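Long-range contacts in RagA protein (PDB 6SLN), which probably takes up substrates across the outer membrane of Porphyromonas gingivalis as a TonB-dependent receptor with a plug inside a beta-barrel: residues A[861-866]-A[927-932]; A[957-962]-A[984-989]. All blocks are in the same frame, centred on the assembly; numbering follows the deposited sequence.

Interaction 1: residues A[861-866]-A[927-932]; sequences ADFAYI and LRLKNL
D862, L927 and F863 bury the most surface where strand segments 861-866 and 927-932 pair antiparallel. D862 grips the partner strand through its backbone. D862 N donates to N931 O over 2.7 Å, in the carbonyl plane and nearly straight at 166°. D862 O takes N931 N on a lone pair at 3.1 Å, and K930 N approaches the same oxygen in a weak, bent bond. Two successive residues thus face one, which is a classic beta bulge, here between neighbouring strands of the TonB-dependent receptor barrel. The bulge shifts the register by one residue before F863. The side chains of D862 and N931 run side by side, joined by a weak bond from ND2 to OD1; D862 OD2 is held by S849. On the other face, F863 CG stands anti to the carbonyl carbon, chi1 -64°, bringing the ring to L929. L929 CD1 sits over the centre of one ring face, 3.6 Å from the F863 centroid, a CH-pi contact. L927 crosses the ring obliquely, with its CD1 3.8 Å from F863 CD2. F863 also stacks with F848 of strand 844-853. Beyond the bulge, R928 N donates to A864 O over 2.9 Å, almost along the C=O axis.

Interaction 2: residues A[957-962]-A[984-989]; sequences MARNLL and PNSKQY
This is a short, buried antiparallel strand pairing between 957-962 and 984-989 in the barrel wall, where segment 957-962 turns a corner at R959 and N960. R959 and Q988 form the hydrogen-bonded pair. R959 N gives to Q988 O at 2.9 Å, and Q988 N returns to R959 O at 3.0 Å, both on lone pairs. Their side chains add a third bond. They lie side by side, with the guanidinium and amide planes 16° apart. R959 NE reaches a lone pair of Q988 OE1 at 2.9 Å, close to the guanidinium plane; the bond is bent, at 134°. R959 NH1 forms a salt bridge with D120. N960 has phi 56°, which breaks the strand pattern. N960 ND2 lies over the centre of the R959 guanidinium face and donates to S986 O at 3.1 Å. N960 OD1 accepts from K930 NZ. The L961 and Y989 side chains cross at about a right angle, with L961 CD1 4.1 Å from Y989 CE2. Within 984-989, K987 NZ donates a hydrogen bond to Y989 OH and also bonds Q229. Strand 921-937 flanks 957-962; strand 218-230 pairs antiparallel with 986-996 on its other side and touches Q988 and Y989.

The two interactions are separated by one pairing, 921-937 with 951-964, in a run of four neighbouring barrel strands, and their centres lie about 10 Å apart. That pairing joins them: L932 O and A958 N are probably hydrogen-bonded, as are L929 N and L962 O. Interaction 1 is partly buried, and one of its faces is apolar and aromatic. Interaction 2 is more buried and more polar, with an arginine and two side-chain amides carrying the side-chain bonds. Each departs from regular strand geometry, by a bulge in 1 and a corner in 2. Both also reach the plug: K930 NZ bonds Q123, and D120, the salt-bridge partner of R959, is its weak, long ion pair.

Interaction 1: residues A[861-866]-A[927-932]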
ATOM      1  N   ALA A 861      -5.926 -49.065   0.711  1.00 65.69           N
ATOM      2  CA  ALA A 861      -7.034 -48.348   1.319  1.00 68.36           C
ATOM      3  C   ALA A 861      -6.555 -47.769   2.638  1.00 73.75           C
ATOM      4  O   ALA A 861      -5.961 -48.479   3.456  1.00 74.28           O
ATOM      5  CB  ALA A 861      -8.241 -49.263   1.542  1.00 69.66           C
ATOM      6  N   ASP A 862      -6.787 -46.482   2.831  1.00 77.02           N
ATOM      7  CA  ASP A 862      -6.468 -45.805   4.079  1.00 76.17           C
ATOM      8  C   ASP A 862      -7.786 -45.340   4.691  1.00 70.62           C
ATOM      9  O   ASP A 862      -8.485 -44.499   4.113  1.00 68.47           O
ATOM     10  CB  ASP A 862      -5.499 -44.648   3.836  1.00 76.69           C
ATOM     11  CG  ASP A 862      -4.078 -45.125   3.579  1.00 84.42           C
ATOM     12  OD1 ASP A 862      -3.783 -45.526   2.436  1.00 90.42           O
ATOM     13  OD2 ASP A 862      -3.254 -45.103   4.514  1.00 89.75           O
ATOM     14  N   PHE A 863      -8.137 -45.915   5.837  1.00 64.78           N
ATOM     15  CA  PHE A 863      -9.301 -45.506   6.605  1.00 63.67           C
ATOM     16  C   PHE A 863      -8.888 -44.729   7.846  1.00 62.13           C
ATOM     17  O   PHE A 863      -7.776 -44.869   8.364  1.00 57.34           O
ATOM     18  CB  PHE A 863     -10.126 -46.696   7.074  1.00 63.19           C
ATOM     19  CG  PHE A 863     -10.732 -47.492   5.989  1.00 61.29           C
ATOM     20  CD1 PHE A 863      -9.977 -48.407   5.285  1.00 58.98           C
ATOM     21  CD2 PHE A 863     -12.079 -47.382   5.721  1.00 59.83           C
ATOM     22  CE1 PHE A 863     -10.548 -49.170   4.316  1.00 59.81           C
ATOM     23  CE2 PHE A 863     -12.655 -48.135   4.750  1.00 56.48           C
ATOM     24  CZ  PHE A 863     -11.889 -49.032   4.040  1.00 59.38           C
ATOM     25  N   ALA A 864      -9.846 -43.958   8.349  1.00 60.24           N
ATOM     26  CA  ALA A 864      -9.682 -43.120   9.523  1.00 55.31           C
ATOM     27  C   ALA A 864     -11.057 -42.906  10.140  1.00 53.55           C
ATOM     28  O   ALA A 864     -12.072 -42.882   9.433  1.00 47.94           O
ATOM     29  CB  ALA A 864      -9.036 -41.778   9.155  1.00 42.37           C
ATOM     30  N   TYR A 865     -11.095 -42.744  11.459  1.00 52.58           N
ATOM     31  CA  TYR A 865     -12.380 -42.504  12.098  1.00 56.39           C
ATOM     32  C   TYR A 865     -12.248 -41.552  13.284  1.00 61.95           C
ATOM     33  O   TYR A 865     -11.174 -41.373  13.875  1.00 57.86           O
ATOM     34  CB  TYR A 865     -13.042 -43.813  12.536  1.00 52.74           C
ATOM     35  CG  TYR A 865     -12.172 -44.712  13.371  1.00 51.75           C
ATOM     36  CD1 TYR A 865     -11.325 -45.634  12.776  1.00 54.31           C
ATOM     37  CD2 TYR A 865     -12.221 -44.663  14.755  1.00 55.85           C
ATOM     38  CE1 TYR A 865     -10.534 -46.470  13.538  1.00 57.89           C
ATOM     39  CE2 TYR A 865     -11.434 -45.497  15.529  1.00 57.71           C
ATOM     40  CZ  TYR A 865     -10.598 -46.396  14.915  1.00 59.39           C
ATOM     41  OH  TYR A 865      -9.811 -47.209  15.683  1.00 60.63           O
ATOM     42  N   ILE A 866     -13.378 -40.928  13.603  1.00 60.48           N
ATOM     43  CA  ILE A 866     -13.523 -39.992  14.704  1.00 52.16           C
ATOM     44  C   ILE A 866     -14.817 -40.380  15.409  1.00 55.95           C
ATOM     45  O   ILE A 866     -15.907 -40.135  14.886  1.00 56.55           O
ATOM     46  CB  ILE A 866     -13.563 -38.535  14.220  1.00 45.44           C
ATOM     47  CG1 ILE A 866     -12.244 -38.166  13.546  1.00 50.14           C
ATOM     48  CG2 ILE A 866     -13.864 -37.578  15.354  1.00 40.76           C
ATOM     49  CD1 ILE A 866     -11.094 -37.989  14.509  1.00 60.75           C
ATOM     50  N   LEU A 927     -16.655 -42.624   9.979  1.00 61.19           N
ATOM     51  CA  LEU A 927     -15.561 -43.374   9.386  1.00 56.64           C
ATOM     52  C   LEU A 927     -15.419 -42.912   7.943  1.00 61.31           C
ATOM     53  O   LEU A 927     -16.413 -42.819   7.216  1.00 58.39           O
ATOM     54  CB  LEU A 927     -15.846 -44.868   9.456  1.00 45.64           C
ATOM     55  CG  LEU A 927     -15.187 -45.829   8.478  1.00 46.26           C
ATOM     56  CD1 LEU A 927     -13.750 -46.049   8.871  1.00 46.61           C
ATOM     57  CD2 LEU A 927     -15.945 -47.161   8.453  1.00 47.50           C
ATOM     58  N   ARG A 928     -14.203 -42.581   7.537  1.00 58.37           N
ATOM     59  CA  ARG A 928     -13.966 -42.093   6.189  1.00 52.01           C
ATOM     60  C   ARG A 928     -12.924 -42.967   5.514  1.00 55.92           C
ATOM     61  O   ARG A 928     -11.819 -43.147   6.038  1.00 62.15           O
ATOM     62  CB  ARG A 928     -13.518 -40.636   6.202  1.00 47.71           C
ATOM     63  CG  ARG A 928     -13.899 -39.885   4.941  1.00 49.41           C
ATOM     64  CD  ARG A 928     -14.087 -38.414   5.270  1.00 53.49           C
ATOM     65  NE  ARG A 928     -15.481 -38.015   5.213  1.00 60.94           N
ATOM     66  CZ  ARG A 928     -15.951 -36.843   5.626  1.00 56.02           C
ATOM     67  NH1 ARG A 928     -15.132 -35.939   6.143  1.00 38.45           N
ATOM     68  NH2 ARG A 928     -17.255 -36.581   5.515  1.00 63.72           N
ATOM     69  N   LEU A 929     -13.285 -43.528   4.369  1.00 54.61           N
ATOM     70  CA  LEU A 929     -12.295 -44.109   3.474  1.00 51.10           C
ATOM     71  C   LEU A 929     -11.519 -42.940   2.900  1.00 48.12           C
ATOM     72  O   LEU A 929     -11.981 -42.275   1.976  1.00 57.24           O
ATOM     73  CB  LEU A 929     -12.966 -44.937   2.385  1.00 48.21           C
ATOM     74  CG  LEU A 929     -12.038 -45.574   1.359  1.00 57.67           C
ATOM     75  CD1 LEU A 929     -10.882 -46.281   2.045  1.00 60.08           C
ATOM     76  CD2 LEU A 929     -12.805 -46.537   0.460  1.00 60.53           C
ATOM     77  N   LYS A 930     -10.360 -42.641   3.486  1.00 54.40           N
ATOM     78  CA  LYS A 930      -9.626 -41.441   3.094  1.00 50.35           C
ATOM     79  C   LYS A 930      -8.924 -41.622   1.760  1.00 50.44           C
ATOM     80  O   LYS A 930      -8.912 -40.709   0.932  1.00 53.25           O
ATOM     81  CB  LYS A 930      -8.617 -41.063   4.169  1.00 41.41           C
ATOM     82  CG  LYS A 930      -9.235 -40.403   5.360  1.00 49.14           C
ATOM     83  CD  LYS A 930      -8.545 -39.096   5.655  1.00 50.87           C
ATOM     84  CE  LYS A 930      -9.166 -37.939   4.876  1.00 52.97           C
ATOM     85  NZ  LYS A 930     -10.422 -37.464   5.511  1.00 73.91           N
ATOM     86  N   ASN A 931      -8.367 -42.796   1.519  1.00 51.27           N
ATOM     87  CA  ASN A 931      -7.566 -43.011   0.332  1.00 55.99           C
ATOM     88  C   ASN A 931      -7.813 -44.421  -0.171  1.00 64.67           C
ATOM     89  O   ASN A 931      -7.770 -45.378   0.607  1.00 71.56           O
ATOM     90  CB  ASN A 931      -6.079 -42.789   0.651  1.00 59.27           C
ATOM     91  CG  ASN A 931      -5.179 -43.020  -0.539  1.00 58.95           C
ATOM     92  OD1 ASN A 931      -4.955 -42.117  -1.337  1.00 58.79           O
ATOM     93  ND2 ASN A 931      -4.640 -44.230  -0.653  1.00 64.08           N
ATOM     94  N   LEU A 932      -8.105 -44.539  -1.458  1.00 67.35           N
ATOM     95  CA  LEU A 932      -8.143 -45.821  -2.143  1.00 57.02           C
ATOM     96  C   LEU A 932      -7.356 -45.651  -3.431  1.00 59.27           C
ATOM     97  O   LEU A 932      -7.554 -44.670  -4.160  1.00 54.30           O
ATOM     98  CB  LEU A 932      -9.582 -46.272  -2.413  1.00 45.89           C
ATOM     99  CG  LEU A 932      -9.795 -47.704  -2.913  1.00 51.71           C
ATOM    100  CD1 LEU A 932      -9.433 -48.747  -1.865  1.00 48.12           C
ATOM    101  CD2 LEU A 932     -11.237 -47.859  -3.353  1.00 47.44           C
TER

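Interaction 2: residues A[957-962]-A[984-989]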
ATOM      1  N   MET A 957      -7.035 -43.299  -8.328  1.00 58.38           N
ATOM      2  CA  MET A 957      -7.084 -42.897  -6.933  1.00 56.78           C
ATOM      3  C   MET A 957      -8.392 -42.189  -6.600  1.00 55.77           C
ATOM      4  O   MET A 957      -8.934 -41.437  -7.415  1.00 57.74           O
ATOM      5  CB  MET A 957      -5.900 -41.988  -6.593  1.00 57.35           C
ATOM      6  CG  MET A 957      -5.658 -41.903  -5.118  1.00 70.35           C
ATOM      7  SD  MET A 957      -4.883 -40.375  -4.723  1.00 75.19           S
ATOM      8  CE  MET A 957      -6.153 -39.283  -5.285  1.00 76.92           C
ATOM      9  N   ALA A 958      -8.889 -42.433  -5.388  1.00 56.87           N
ATOM     10  CA  ALA A 958     -10.031 -41.719  -4.833  1.00 58.05           C
ATOM     11  C   ALA A 958      -9.695 -41.214  -3.431  1.00 60.02           C
ATOM     12  O   ALA A 958      -9.028 -41.910  -2.655  1.00 62.31           O
ATOM     13  CB  ALA A 958     -11.271 -42.624  -4.784  1.00 57.95           C
ATOM     14  N   ARG A 959     -10.145 -40.003  -3.104  1.00 57.66           N
ATOM     15  CA  ARG A 959     -10.021 -39.458  -1.753  1.00 53.95           C
ATOM     16  C   ARG A 959     -11.413 -39.197  -1.202  1.00 56.02           C
ATOM     17  O   ARG A 959     -12.252 -38.608  -1.896  1.00 52.33           O
ATOM     18  CB  ARG A 959      -9.198 -38.157  -1.699  1.00 40.63           C
ATOM     19  CG  ARG A 959      -9.033 -37.612  -0.253  1.00 45.10           C
ATOM     20  CD  ARG A 959      -8.278 -36.255  -0.156  1.00 44.22           C
ATOM     21  NE  ARG A 959      -9.221 -35.146  -0.096  1.00 46.99           N
ATOM     22  CZ  ARG A 959      -9.484 -34.450   0.998  1.00 49.57           C
ATOM     23  NH1 ARG A 959      -8.847 -34.749   2.110  1.00 60.03           N
ATOM     24  NH2 ARG A 959     -10.380 -33.459   0.983  1.00 45.56           N
ATOM     25  N   ASN A 960     -11.643 -39.624   0.051  1.00 50.95           N
ATOM     26  CA  ASN A 960     -12.952 -39.526   0.712  1.00 47.45           C
ATOM     27  C   ASN A 960     -14.053 -40.209  -0.103  1.00 49.32           C
ATOM     28  O   ASN A 960     -15.182 -39.720  -0.188  1.00 49.55           O
ATOM     29  CB  ASN A 960     -13.321 -38.071   1.003  1.00 50.58           C
ATOM     30  CG  ASN A 960     -12.482 -37.459   2.106  1.00 48.56           C
ATOM     31  OD1 ASN A 960     -11.829 -38.169   2.874  1.00 50.13           O
ATOM     32  ND2 ASN A 960     -12.494 -36.132   2.187  1.00 43.62           N
ATOM     33  N   LEU A 961     -13.716 -41.354  -0.702  1.00 52.88           N
ATOM     34  CA  LEU A 961     -14.668 -42.109  -1.513  1.00 55.49           C
ATOM     35  C   LEU A 961     -15.959 -42.426  -0.758  1.00 61.63           C
ATOM     36  O   LEU A 961     -17.047 -42.387  -1.345  1.00 55.80           O
ATOM     37  CB  LEU A 961     -14.008 -43.400  -1.992  1.00 56.86           C
ATOM     38  CG  LEU A 961     -14.772 -44.318  -2.931  1.00 61.06           C
ATOM     39  CD1 LEU A 961     -15.261 -43.550  -4.151  1.00 67.35           C
ATOM     40  CD2 LEU A 961     -13.864 -45.460  -3.345  1.00 59.53           C
ATOM     41  N   LEU A 962     -15.860 -42.758   0.535  1.00 64.03           N
ATOM     42  CA  LEU A 962     -17.032 -43.082   1.340  1.00 66.74           C
ATOM     43  C   LEU A 962     -16.914 -42.487   2.733  1.00 69.12           C
ATOM     44  O   LEU A 962     -15.845 -42.523   3.348  1.00 66.65           O
ATOM     45  CB  LEU A 962     -17.248 -44.597   1.504  1.00 64.77           C
ATOM     46  CG  LEU A 962     -17.198 -45.559   0.318  1.00 70.37           C
ATOM     47  CD1 LEU A 962     -16.804 -46.946   0.803  1.00 65.72           C
ATOM     48  CD2 LEU A 962     -18.528 -45.600  -0.450  1.00 72.11           C
ATOM     49  N   PRO A 984     -18.393 -28.243   2.484  1.00 47.82           N
ATOM     50  CA  PRO A 984     -18.105 -29.647   2.814  1.00 45.51           C
ATOM     51  C   PRO A 984     -16.751 -30.076   2.268  1.00 44.88           C
ATOM     52  O   PRO A 984     -16.253 -29.527   1.284  1.00 49.26           O
ATOM     53  CB  PRO A 984     -19.244 -30.414   2.132  1.00 49.80           C
ATOM     54  CG  PRO A 984     -20.270 -29.355   1.721  1.00 42.26           C
ATOM     55  CD  PRO A 984     -19.511 -28.100   1.533  1.00 40.53           C
ATOM     56  N   ASN A 985     -16.138 -31.053   2.929  1.00 37.54           N
ATOM     57  CA  ASN A 985     -14.968 -31.673   2.329  1.00 44.24           C
ATOM     58  C   ASN A 985     -15.366 -32.327   1.016  1.00 51.96           C
ATOM     59  O   ASN A 985     -16.543 -32.584   0.744  1.00 54.36           O
ATOM     60  CB  ASN A 985     -14.342 -32.716   3.254  1.00 54.44           C
ATOM     61  CG  ASN A 985     -13.427 -32.096   4.298  1.00 61.86           C
ATOM     62  OD1 ASN A 985     -12.390 -31.509   3.974  1.00 62.01           O
ATOM     63  ND2 ASN A 985     -13.812 -32.225   5.562  1.00 63.01           N
ATOM     64  N   SER A 986     -14.372 -32.586   0.184  1.00 53.86           N
ATOM     65  CA  SER A 986     -14.634 -33.007  -1.178  1.00 41.81           C
ATOM     66  C   SER A 986     -14.259 -34.466  -1.364  1.00 43.96           C
ATOM     67  O   SER A 986     -13.548 -35.065  -0.551  1.00 50.50           O
ATOM     68  CB  SER A 986     -13.862 -32.139  -2.165  1.00 41.55           C
ATOM     69  OG  SER A 986     -12.518 -32.020  -1.748  1.00 50.78           O
ATOM     70  N   LYS A 987     -14.770 -35.026  -2.451  1.00 52.02           N
ATOM     71  CA  LYS A 987     -14.499 -36.388  -2.888  1.00 50.44           C
ATOM     72  C   LYS A 987     -13.762 -36.272  -4.211  1.00 52.95           C
ATOM     73  O   LYS A 987     -14.252 -35.612  -5.136  1.00 61.80           O
ATOM     74  CB  LYS A 987     -15.813 -37.163  -3.036  1.00 59.41           C
ATOM     75  CG  LYS A 987     -15.728 -38.547  -3.646  1.00 69.51           C
ATOM     76  CD  LYS A 987     -17.093 -39.228  -3.606  1.00 80.07           C
ATOM     77  CE  LYS A 987     -18.138 -38.458  -4.413  1.00 85.62           C
ATOM     78  NZ  LYS A 987     -18.631 -39.232  -5.590  1.00 88.86           N
ATOM     79  N   GLN A 988     -12.581 -36.872  -4.299  1.00 48.33           N
ATOM     80  CA  GLN A 988     -11.758 -36.758  -5.495  1.00 51.38           C
ATOM     81  C   GLN A 988     -11.594 -38.095  -6.202  1.00 49.58           C
ATOM     82  O   GLN A 988     -11.400 -39.136  -5.566  1.00 45.15           O
ATOM     83  CB  GLN A 988     -10.377 -36.197  -5.173  1.00 54.44           C
ATOM     84  CG  GLN A 988     -10.351 -34.701  -4.978  1.00 58.10           C
ATOM     85  CD  GLN A 988     -10.146 -34.350  -3.538  1.00 67.99           C
ATOM     86  OE1 GLN A 988      -9.172 -34.774  -2.922  1.00 70.50           O
ATOM     87  NE2 GLN A 988     -11.080 -33.601  -2.973  1.00 73.85           N
ATOM     88  N   TYR A 989     -11.670 -38.046  -7.526  1.00 54.04           N
ATOM     89  CA  TYR A 989     -11.198 -39.111  -8.398  1.00 55.20           C
ATOM     90  C   TYR A 989     -10.019 -38.566  -9.184  1.00 54.49           C
ATOM     91  O   TYR A 989     -10.139 -37.533  -9.855  1.00 53.10           O
ATOM     92  CB  TYR A 989     -12.281 -39.583  -9.364  1.00 55.28           C
ATOM     93  CG  TYR A 989     -13.582 -39.935  -8.716  1.00 55.71           C
ATOM     94  CD1 TYR A 989     -14.561 -38.969  -8.532  1.00 60.85           C
ATOM     95  CD2 TYR A 989     -13.840 -41.228  -8.303  1.00 51.95           C
ATOM     96  CE1 TYR A 989     -15.765 -39.277  -7.945  1.00 60.55           C
ATOM     97  CE2 TYR A 989     -15.046 -41.547  -7.711  1.00 62.66           C
ATOM     98  CZ  TYR A 989     -16.005 -40.563  -7.536  1.00 62.22           C
ATOM     99  OH  TYR A 989     -17.208 -40.857  -6.941  1.00 68.79           O
TER